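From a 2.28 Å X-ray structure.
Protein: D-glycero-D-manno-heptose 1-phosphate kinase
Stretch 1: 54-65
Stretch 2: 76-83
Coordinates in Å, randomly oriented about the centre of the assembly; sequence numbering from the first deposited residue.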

# COMPACT_ATOMS: atom_id res chain seq x y z
N GLU A 54 18.96 -16.10 31.67
CA GLU A 54 19.27 -17.29 30.90
C GLU A 54 19.04 -17.11 29.41
O GLU A 54 17.95 -16.72 28.98
CB GLU A 54 18.44 -18.45 31.43
CG GLU A 54 18.50 -18.57 32.94
CD GLU A 54 17.61 -19.66 33.48
OE1 GLU A 54 17.78 -20.83 33.07
OE2 GLU A 54 16.73 -19.35 34.32
N ILE A 55 20.07 -17.41 28.62
CA ILE A 55 20.00 -17.30 27.17
C ILE A 55 20.09 -18.64 26.43
O ILE A 55 21.07 -19.38 26.57
CB ILE A 55 21.13 -16.38 26.67
CG1 ILE A 55 20.85 -14.94 27.14
CG2 ILE A 55 21.25 -16.47 25.16
CD1 ILE A 55 21.98 -13.97 26.86
N ASN A 56 19.06 -18.96 25.66
CA ASN A 56 19.04 -20.20 24.89
C ASN A 56 18.76 -19.81 23.43
O ASN A 56 17.62 -19.86 22.97
CB ASN A 56 17.96 -21.14 25.44
CG ASN A 56 17.90 -22.45 24.68
OD1 ASN A 56 18.84 -22.81 23.98
ND2 ASN A 56 16.80 -23.18 24.83
N ALA A 57 19.82 -19.42 22.72
CA ALA A 57 19.71 -18.99 21.34
C ALA A 57 20.25 -19.99 20.32
O ALA A 57 21.44 -20.05 20.05
CB ALA A 57 20.44 -17.66 21.17
N TYR A 58 19.34 -20.76 19.73
CA TYR A 58 19.72 -21.75 18.74
C TYR A 58 20.37 -21.11 17.51
O TYR A 58 21.14 -21.77 16.79
CB TYR A 58 18.47 -22.56 18.33
CG TYR A 58 17.85 -23.31 19.49
CD1 TYR A 58 18.17 -24.65 19.73
CD2 TYR A 58 17.02 -22.67 20.39
CE1 TYR A 58 17.67 -25.32 20.84
CE2 TYR A 58 16.52 -23.32 21.51
CZ TYR A 58 16.85 -24.65 21.73
OH TYR A 58 16.37 -25.28 22.86
N ASP A 59 20.09 -19.83 17.28
CA ASP A 59 20.64 -19.12 16.13
C ASP A 59 22.06 -18.65 16.37
O ASP A 59 22.90 -18.69 15.48
CB ASP A 59 19.75 -17.92 15.77
CG ASP A 59 19.54 -16.99 16.93
OD1 ASP A 59 19.08 -17.48 17.98
OD2 ASP A 59 19.82 -15.77 16.80
N ALA A 60 22.33 -18.17 17.58
CA ALA A 60 23.68 -17.71 17.92
C ALA A 60 24.47 -18.90 18.48
O ALA A 60 25.63 -18.76 18.86
CB ALA A 60 23.60 -16.59 18.95
N GLN A 61 23.82 -20.06 18.52
CA GLN A 61 24.43 -21.28 19.01
C GLN A 61 25.02 -21.06 20.40
O GLN A 61 26.17 -21.41 20.66
CB GLN A 61 25.51 -21.76 18.04
CG GLN A 61 24.95 -22.38 16.76
CD GLN A 61 25.96 -22.42 15.63
OE1 GLN A 61 25.75 -23.08 14.61
NE2 GLN A 61 27.06 -21.69 15.80
N CYS A 62 24.22 -20.49 21.29
CA CYS A 62 24.66 -20.20 22.64
C CYS A 62 23.62 -20.60 23.67
O CYS A 62 22.43 -20.42 23.45
CB CYS A 62 24.96 -18.71 22.80
SG CYS A 62 25.12 -18.18 24.53
N CYS A 63 24.09 -21.13 24.79
CA CYS A 63 23.20 -21.53 25.87
C CYS A 63 23.91 -21.32 27.20
O CYS A 63 24.46 -22.27 27.77
CB CYS A 63 22.81 -23.00 25.73
SG CYS A 63 21.62 -23.50 26.98
N LYS A 64 23.88 -20.09 27.69
CA LYS A 64 24.53 -19.73 28.94
C LYS A 64 23.67 -18.93 29.90
O LYS A 64 22.74 -18.24 29.50
CB LYS A 64 25.81 -18.94 28.66
CG LYS A 64 26.89 -19.74 27.97
CD LYS A 64 28.11 -18.89 27.68
CE LYS A 64 29.28 -19.75 27.22
NZ LYS A 64 28.93 -20.59 26.03
N SER A 65 24.00 -19.04 31.18
CA SER A 65 23.30 -18.33 32.23
C SER A 65 24.28 -17.24 32.67
O SER A 65 25.49 -17.46 32.66
CB SER A 65 23.00 -19.29 33.38
OG SER A 65 22.19 -18.69 34.37
N GLY A 76 30.89 -12.18 22.42
CA GLY A 76 30.97 -12.62 21.05
C GLY A 76 29.98 -13.76 20.98
O GLY A 76 29.90 -14.51 20.01
N GLU A 77 29.21 -13.87 22.05
CA GLU A 77 28.20 -14.90 22.18
C GLU A 77 26.85 -14.24 22.47
O GLU A 77 26.71 -13.46 23.42
CB GLU A 77 28.57 -15.86 23.30
CG GLU A 77 29.97 -16.43 23.16
CD GLU A 77 30.22 -17.61 24.09
OE1 GLU A 77 29.95 -17.47 25.31
OE2 GLU A 77 30.70 -18.66 23.60
N ALA A 78 25.85 -14.57 21.65
CA ALA A 78 24.52 -14.01 21.81
C ALA A 78 24.64 -12.49 21.78
O ALA A 78 24.06 -11.79 22.61
CB ALA A 78 23.89 -14.47 23.12
N SER A 79 25.42 -11.99 20.83
CA SER A 79 25.63 -10.55 20.70
C SER A 79 24.30 -9.83 20.48
O SER A 79 23.99 -8.86 21.18
CB SER A 79 26.58 -10.27 19.53
OG SER A 79 27.87 -10.81 19.77
N LEU A 80 23.53 -10.32 19.51
CA LEU A 80 22.24 -9.74 19.18
C LEU A 80 21.34 -9.54 20.39
O LEU A 80 20.79 -8.46 20.60
CB LEU A 80 21.54 -10.61 18.14
CG LEU A 80 21.81 -10.29 16.67
CD1 LEU A 80 23.21 -9.79 16.47
CD2 LEU A 80 21.54 -11.52 15.85
N ILE A 81 21.20 -10.58 21.20
CA ILE A 81 20.38 -10.51 22.40
C ILE A 81 20.98 -9.51 23.39
O ILE A 81 20.28 -8.67 23.97
CB ILE A 81 20.29 -11.87 23.09
CG1 ILE A 81 19.44 -12.82 22.25
CG2 ILE A 81 19.74 -11.72 24.50
CD1 ILE A 81 19.29 -14.19 22.86
N LYS A 82 22.29 -9.60 23.58
CA LYS A 82 22.99 -8.71 24.48
C LYS A 82 22.89 -7.26 24.00
O LYS A 82 22.62 -6.35 24.78
CB LYS A 82 24.45 -9.16 24.61
CG LYS A 82 24.58 -10.51 25.32
CD LYS A 82 25.99 -11.07 25.27
CE LYS A 82 26.07 -12.40 26.01
NZ LYS A 82 27.43 -12.99 25.90
N GLY A 83 23.08 -7.05 22.70
CA GLY A 83 22.96 -5.71 22.15
C GLY A 83 21.58 -5.10 22.43
O GLY A 83 21.47 -3.96 22.91
O HOH W 1 26.64 -16.55 19.96

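What forms the apolar centre of the contact? Ile-55 on the first stretch meets Ala-78 and Ile-81 on the second, and its CG2 methyl is shared between them, lying 3.9 Å from Ala-78 CB and 3.8 Å from Ile-81 CD1. Both isoleucines point their CA-to-CB bonds toward the opposing stretch and both adopt the m, t rotamer, with chi1 near -70° and chi2 near 180°. For Ile-81 this extended chain carries CD1 far enough to reach Ala-57 as well, with Ala-57 CB 4.0 Å from Ile-81 CD1. All four residues are buried, and their branched or short hydrocarbon side chains fill the space between strand and helix without leaving a polar group to be satisfied.

Where do the two backbones come closest? They do so at Ala-60 and Ala-78, whose CA atoms are 5.4 Å apart, and Ala-60 places only a methyl group there. Ala-60 CB rests 4.0 Å from Ala-78 CA, set directly against the opposing main chain. Ala-78 CB, though its bond from CA runs sideways, still finds Ile-55 CG2 and Cys-62 SG, the latter at 4.2 Å. The thiol of Cys-62, in the t rotamer, thus serves as a modest apolar surface beside the isoleucine.

How does the first stretch present these side chains together? Its two strands pair as a hairpin, with Ala-57 N hydrogen-bonded to Cys-62 O at 2.9 Å and Cys-62 N to Ala-57 O at 3.1 Å. Farther along, Ile-55 N donates to Lys-64 O at 2.9 Å, while the return bond from Lys-64 N to Ile-55 O, at 3.1 Å, is weak. Alternation along the strand sends Ile-55 and Ala-57 toward the second stretch and Asn-56 away from it, where Asn-56 ND2 donates to Tyr-58 OH at 2.9 Å. On the other side, Ala-78 occupies the N-cap position, and the first helical turn, with Lys-82 N hydrogen-bonded to Ala-78 O at 3.0 Å, brings Ile-81 round to face the hairpin.

What closes the contact at its polar edge? No direct hydrogen bond joins the stretches, so charge and water do this work. Lys-64 and Glu-77 form a salt bridge, with Lys-64 NZ 3.4 Å from Glu-77 OE1; Lys-64 CE lies still nearer to that oxygen, at 3.0 Å. The CA-to-CB bond of Glu-77 points sideways, but the end of its side chain comes nearer to the hairpin, while the lysine chain runs out through t torsions at chi2 and chi3 and bends at chi4 (p), so the salt bridge is a loose one. Near the close approach of the backbones, one water bridges the main chains, donating to Ala-60 O at 2.7 Å and accepting from Ala-78 N at 2.7 Å. It satisfies both backbone groups where the alanine side chains offer no polar atoms. Altogether the two stretches bury 375 Å² between them, counting both sides.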